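Local coordinates for protein enolase (alpha proteobacterium BAL199, PDB 3UGV) that probably acts as a magnesium-dependent enzyme of the mandelate racemase/muconate lactonizing branch of the enolase superfamily, its exact substrate not established, at residues M232-R240 and G261-L269. Numbering follows the deposited sequence.
With MG (magnesium ion), chain X; NI (nickel (II) ion), chain Y.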
ATOM      1  N   MET F 232      -6.156 -24.697   0.718  1.00 17.01           N
ATOM      2  CA  MET F 232      -6.687 -23.496   0.098  1.00 17.85           C
ATOM      3  C   MET F 232      -7.576 -23.772  -1.110  1.00 25.56           C
ATOM      4  O   MET F 232      -8.605 -23.115  -1.285  1.00 21.24           O
ATOM      5  CB  MET F 232      -5.570 -22.506  -0.243  1.00 17.50           C
ATOM      6  CG  MET F 232      -5.314 -21.511   0.872  1.00 27.71           C
ATOM      7  SD  MET F 232      -6.796 -20.573   1.334  1.00 28.97           S
ATOM      8  CE  MET F 232      -6.981 -19.515  -0.108  1.00 12.12           C
ATOM      9  N   ALA F 233      -7.187 -24.733  -1.943  1.00 23.83           N
ATOM     10  CA  ALA F 233      -7.994 -25.070  -3.113  1.00 22.26           C
ATOM     11  C   ALA F 233      -9.371 -25.565  -2.680  1.00 23.53           C
ATOM     12  O   ALA F 233     -10.405 -25.033  -3.109  1.00 20.60           O
ATOM     13  CB  ALA F 233      -7.305 -26.099  -3.964  1.00 25.87           C
ATOM     14  N   GLU F 234      -9.386 -26.563  -1.809  1.00 22.59           N
ATOM     15  CA  GLU F 234     -10.650 -27.071  -1.296  1.00 22.40           C
ATOM     16  C   GLU F 234     -11.441 -25.960  -0.625  1.00 21.31           C
ATOM     17  O   GLU F 234     -12.665 -25.929  -0.710  1.00 21.24           O
ATOM     18  CB  GLU F 234     -10.417 -28.224  -0.319  1.00 20.63           C
ATOM     19  CG  GLU F 234      -9.822 -29.469  -0.966  1.00 29.46           C
ATOM     20  CD  GLU F 234      -9.245 -30.455   0.063  1.00 47.87           C
ATOM     21  OE1 GLU F 234      -8.902 -30.035   1.203  1.00 34.82           O
ATOM     22  OE2 GLU F 234      -9.128 -31.657  -0.282  1.00 57.51           O
ATOM     23  N   ALA F 235     -10.755 -25.038   0.044  1.00 15.33           N
ATOM     24  CA  ALA F 235     -11.494 -24.014   0.774  1.00 16.14           C
ATOM     25  C   ALA F 235     -12.154 -23.012  -0.164  1.00 15.76           C
ATOM     26  O   ALA F 235     -13.247 -22.514   0.110  1.00 25.65           O
ATOM     27  CB  ALA F 235     -10.609 -23.302   1.783  1.00 15.58           C
ATOM     28  N   MET F 236     -11.489 -22.704  -1.265  1.00 15.81           N
ATOM     29  CA  MET F 236     -12.045 -21.740  -2.202  1.00 20.81           C
ATOM     30  C   MET F 236     -13.323 -22.336  -2.777  1.00 23.48           C
ATOM     31  O   MET F 236     -14.361 -21.690  -2.792  1.00 31.80           O
ATOM     32  CB  MET F 236     -11.035 -21.391  -3.302  1.00 14.50           C
ATOM     33  CG  MET F 236      -9.836 -20.589  -2.797  1.00 21.63           C
ATOM     34  SD  MET F 236      -8.690 -20.164  -4.121  1.00 29.55           S
ATOM     35  CE  MET F 236      -9.810 -19.208  -5.173  1.00 30.17           C
ATOM     36  N   HIS F 237     -13.241 -23.591  -3.211  1.00 16.17           N
ATOM     37  CA  HIS F 237     -14.383 -24.287  -3.765  1.00 20.22           C
ATOM     38  C   HIS F 237     -15.520 -24.454  -2.758  1.00 25.14           C
ATOM     39  O   HIS F 237     -16.686 -24.179  -3.065  1.00 23.08           O
ATOM     40  CB  HIS F 237     -13.963 -25.658  -4.306  1.00 19.51           C
ATOM     41  CG  HIS F 237     -13.093 -25.578  -5.520  1.00 25.21           C
ATOM     42  ND1 HIS F 237     -13.496 -24.954  -6.682  1.00 33.14           N
ATOM     43  CD2 HIS F 237     -11.842 -26.037  -5.755  1.00 23.80           C
ATOM     44  CE1 HIS F 237     -12.532 -25.032  -7.579  1.00 26.75           C
ATOM     45  NE2 HIS F 237     -11.517 -25.683  -7.041  1.00 27.33           N
ATOM     46  N   ARG F 238     -15.190 -24.899  -1.553  1.00 16.22           N
ATOM     47  CA  ARG F 238     -16.248 -25.267  -0.623  1.00 19.88           C
ATOM     48  C   ARG F 238     -16.897 -24.079   0.066  1.00 27.31           C
ATOM     49  O   ARG F 238     -18.121 -24.073   0.252  1.00 26.54           O
ATOM     50  CB  ARG F 238     -15.767 -26.280   0.395  1.00 15.51           C
ATOM     51  CG  ARG F 238     -15.434 -27.648  -0.186  1.00 15.23           C
ATOM     52  CD  ARG F 238     -14.813 -28.441   0.940  1.00 29.76           C
ATOM     53  NE  ARG F 238     -14.616 -29.844   0.631  1.00 37.93           N
ATOM     54  CZ  ARG F 238     -15.191 -30.836   1.298  1.00 35.64           C
ATOM     55  NH1 ARG F 238     -16.025 -30.577   2.305  1.00 29.21           N
ATOM     56  NH2 ARG F 238     -14.948 -32.085   0.938  1.00 42.42           N
ATOM     57  N   THR F 239     -16.105 -23.072   0.439  1.00 27.41           N
ATOM     58  CA  THR F 239     -16.714 -21.899   1.059  1.00 25.44           C
ATOM     59  C   THR F 239     -17.565 -21.153   0.028  1.00 17.07           C
ATOM     60  O   THR F 239     -18.600 -20.610   0.357  1.00 17.30           O
ATOM     61  CB  THR F 239     -15.705 -20.934   1.713  1.00 22.16           C
ATOM     62  OG1 THR F 239     -14.841 -20.399   0.711  1.00 23.37           O
ATOM     63  CG2 THR F 239     -14.894 -21.633   2.834  1.00 14.92           C
ATOM     64  N   ARG F 240     -17.125 -21.127  -1.220  1.00 17.45           N
ATOM     65  CA  ARG F 240     -17.919 -20.470  -2.235  1.00 27.86           C
ATOM     66  C   ARG F 240     -19.301 -21.154  -2.354  1.00 30.37           C
ATOM     67  O   ARG F 240     -20.328 -20.491  -2.518  1.00 25.21           O
ATOM     68  CB  ARG F 240     -17.178 -20.476  -3.564  1.00 23.45           C
ATOM     69  CG  ARG F 240     -17.991 -19.899  -4.708  1.00 27.60           C
ATOM     70  CD  ARG F 240     -17.271 -20.102  -6.031  1.00 27.49           C
ATOM     71  NE  ARG F 240     -17.994 -19.496  -7.137  1.00 29.65           N
ATOM     72  CZ  ARG F 240     -17.563 -19.480  -8.392  1.00 27.38           C
ATOM     73  NH1 ARG F 240     -16.397 -20.025  -8.723  1.00 23.52           N
ATOM     74  NH2 ARG F 240     -18.299 -18.900  -9.317  1.00 22.76           N
ATOM     75  N   GLY F 261      -3.890 -16.808   3.005  1.00 22.72           N
ATOM     76  CA  GLY F 261      -5.071 -17.525   2.540  1.00 15.71           C
ATOM     77  C   GLY F 261      -6.351 -16.977   3.149  1.00 20.66           C
ATOM     78  O   GLY F 261      -7.363 -16.813   2.468  1.00 24.21           O
ATOM     79  N   TYR F 262      -6.308 -16.680   4.444  1.00 18.04           N
ATOM     80  CA  TYR F 262      -7.468 -16.122   5.123  1.00 19.32           C
ATOM     81  C   TYR F 262      -7.892 -14.789   4.510  1.00 22.72           C
ATOM     82  O   TYR F 262      -9.075 -14.590   4.236  1.00 23.32           O
ATOM     83  CB  TYR F 262      -7.210 -16.010   6.619  1.00 23.05           C
ATOM     84  CG  TYR F 262      -7.520 -17.293   7.359  1.00 26.11           C
ATOM     85  CD1 TYR F 262      -8.747 -17.920   7.205  1.00 34.42           C
ATOM     86  CD2 TYR F 262      -6.592 -17.879   8.203  1.00 29.34           C
ATOM     87  CE1 TYR F 262      -9.047 -19.096   7.873  1.00 30.82           C
ATOM     88  CE2 TYR F 262      -6.879 -19.054   8.874  1.00 35.14           C
ATOM     89  CZ  TYR F 262      -8.113 -19.660   8.700  1.00 30.63           C
ATOM     90  OH  TYR F 262      -8.416 -20.828   9.374  1.00 29.76           O
ATOM     91  N   ALA F 263      -6.929 -13.896   4.256  1.00 12.83           N
ATOM     92  CA  ALA F 263      -7.244 -12.628   3.604  1.00 19.58           C
ATOM     93  C   ALA F 263      -7.924 -12.830   2.246  1.00 21.19           C
ATOM     94  O   ALA F 263      -8.831 -12.084   1.912  1.00 28.07           O
ATOM     95  CB  ALA F 263      -5.990 -11.727   3.463  1.00 17.84           C
ATOM     96  N   GLN F 264      -7.496 -13.829   1.470  1.00 15.19           N
ATOM     97  CA  GLN F 264      -8.118 -14.107   0.166  1.00 16.92           C
ATOM     98  C   GLN F 264      -9.568 -14.571   0.309  1.00 17.95           C
ATOM     99  O   GLN F 264     -10.461 -14.116  -0.415  1.00 20.70           O
ATOM    100  CB  GLN F 264      -7.338 -15.170  -0.617  1.00 19.02           C
ATOM    101  CG  GLN F 264      -5.976 -14.735  -1.086  1.00 44.81           C
ATOM    102  CD  GLN F 264      -6.040 -13.588  -2.075  1.00 63.04           C
ATOM    103  OE1 GLN F 264      -6.698 -13.690  -3.111  1.00 77.28           O
ATOM    104  NE2 GLN F 264      -5.359 -12.485  -1.759  1.00 56.60           N
ATOM    105  N   LEU F 265      -9.782 -15.491   1.242  1.00 16.13           N
ATOM    106  CA  LEU F 265     -11.109 -16.043   1.524  1.00 19.36           C
ATOM    107  C   LEU F 265     -12.060 -14.967   2.038  1.00 21.51           C
ATOM    108  O   LEU F 265     -13.234 -14.926   1.670  1.00 24.05           O
ATOM    109  CB  LEU F 265     -10.986 -17.143   2.578  1.00 21.54           C
ATOM    110  CG  LEU F 265     -10.292 -18.406   2.089  1.00 23.33           C
ATOM    111  CD1 LEU F 265     -10.083 -19.382   3.224  1.00 22.13           C
ATOM    112  CD2 LEU F 265     -11.146 -19.017   0.971  1.00 18.16           C
ATOM    113  N   ARG F 266     -11.550 -14.099   2.900  1.00 18.05           N
ATOM    114  CA  ARG F 266     -12.380 -13.063   3.507  1.00 18.42           C
ATOM    115  C   ARG F 266     -12.852 -12.111   2.412  1.00 26.73           C
ATOM    116  O   ARG F 266     -13.997 -11.664   2.399  1.00 24.52           O
ATOM    117  CB  ARG F 266     -11.578 -12.309   4.561  1.00 17.76           C
ATOM    118  CG  ARG F 266     -12.363 -11.255   5.339  1.00 26.39           C
ATOM    119  CD  ARG F 266     -11.481 -10.046   5.540  1.00 20.08           C
ATOM    120  NE  ARG F 266     -12.065  -9.075   6.434  1.00 41.66           N
ATOM    121  CZ  ARG F 266     -11.524  -7.890   6.672  1.00 49.39           C
ATOM    122  NH1 ARG F 266     -10.404  -7.549   6.050  1.00 44.22           N
ATOM    123  NH2 ARG F 266     -12.107  -7.052   7.519  1.00 60.92           N
ATOM    124  N   HIS F 267     -11.967 -11.841   1.463  1.00 19.73           N
ATOM    125  CA  HIS F 267     -12.303 -10.972   0.355  1.00 19.21           C
ATOM    126  C   HIS F 267     -13.364 -11.589  -0.537  1.00 24.29           C
ATOM    127  O   HIS F 267     -14.348 -10.928  -0.870  1.00 24.57           O
ATOM    128  CB  HIS F 267     -11.072 -10.627  -0.480  1.00 27.00           C
ATOM    129  CG  HIS F 267     -11.407  -9.922  -1.756  1.00 47.88           C
ATOM    130  ND1 HIS F 267     -11.668 -10.596  -2.933  1.00 46.11           N
ATOM    131  CD2 HIS F 267     -11.555  -8.604  -2.034  1.00 49.32           C
ATOM    132  CE1 HIS F 267     -11.947  -9.722  -3.885  1.00 50.69           C
ATOM    133  NE2 HIS F 267     -11.884  -8.505  -3.366  1.00 55.39           N
ATOM    134  N   ASP F 268     -13.165 -12.851  -0.916  1.00 16.16           N
ATOM    135  CA  ASP F 268     -14.092 -13.532  -1.819  1.00 16.19           C
ATOM    136  C   ASP F 268     -15.462 -13.833  -1.194  1.00 22.90           C
ATOM    137  O   ASP F 268     -16.468 -13.874  -1.891  1.00 25.90           O
ATOM    138  CB  ASP F 268     -13.491 -14.838  -2.354  1.00 17.15           C
ATOM    139  CG  ASP F 268     -12.415 -14.608  -3.406  1.00 40.99           C
ATOM    140  OD1 ASP F 268     -12.236 -13.444  -3.848  1.00 42.29           O
ATOM    141  OD2 ASP F 268     -11.753 -15.595  -3.798  1.00 41.15           O
ATOM    142  N   LEU F 269     -15.501 -14.065   0.110  1.00 14.97           N
ATOM    143  CA  LEU F 269     -16.750 -14.488   0.744  1.00 14.94           C
ATOM    144  C   LEU F 269     -17.515 -13.280   1.235  1.00 19.43           C
ATOM    145  O   LEU F 269     -16.943 -12.398   1.872  1.00 32.09           O
ATOM    146  CB  LEU F 269     -16.465 -15.380   1.957  1.00 15.21           C
ATOM    147  CG  LEU F 269     -15.856 -16.762   1.720  1.00 27.60           C
ATOM    148  CD1 LEU F 269     -15.375 -17.341   3.050  1.00 15.22           C
ATOM    149  CD2 LEU F 269     -16.881 -17.694   1.037  1.00 27.13           C
TER
HETATM  150 MG    MG X 501     -15.928 -11.051   2.986  1.00 17.77          MG
HETATM  151 NI    NI Y 368     -12.957  -6.552  -4.479  0.66 47.50          NI
HETATM  152  O   HOH W   1     -15.779  -9.612   1.517  1.00 16.70           O
HETATM  153  O   HOH W   2     -14.984  -9.696   4.211  1.00 21.01           O
HETATM  154  O   HOH W   3     -16.036 -12.260   4.662  1.00 18.88           O
HETATM  155  O   HOH W   4     -17.739 -10.100   3.371  1.00 16.04           O
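Asp-268 meets Met-236 through OD2, 4.3 Å from CE, while its OD1 lies at the edge of the His-267 imidazole, 9° out of the ring plane, and accepts a hydrogen bond from ND1 (3.0 Å). That bond would steady the ring's rotation as NE2 binds nickel, together with His-267 of three neighbouring subunits. No hydrogen bond joins the two helices; apolar contacts do. Leu-265 is a knob in the hole formed by Met-232, Ala-235, Met-236 and Thr-239, with CD1 4.0 Å from Met-232 SD and CD2 turned to Met-236 and Thr-239. Bent at chi2 and chi3, the Met-232 chain lays SD 3.7 Å from Gly-261 CA. With chi1 at 63°, Thr-239 OG1 turns back to Ala-235 O (2.7 Å), which also takes Thr-239 N from the opposite face of its plane; the same hydroxyl oxygen lies 3.4 Å from Leu-269 CD2. Past the helix end, Leu-269 O joins Arg-266 O and four waters in six-fold coordination of magnesium, separate from the Asp-225, Glu-251 and Glu-277 site. The axes, 10.8 Å apart and crossing at -18°, belong to helices following adjacent parallel strands 221-225 and 249-251, the neighbouring outer helices of the enolase-superfamily (β/α)7β barrel.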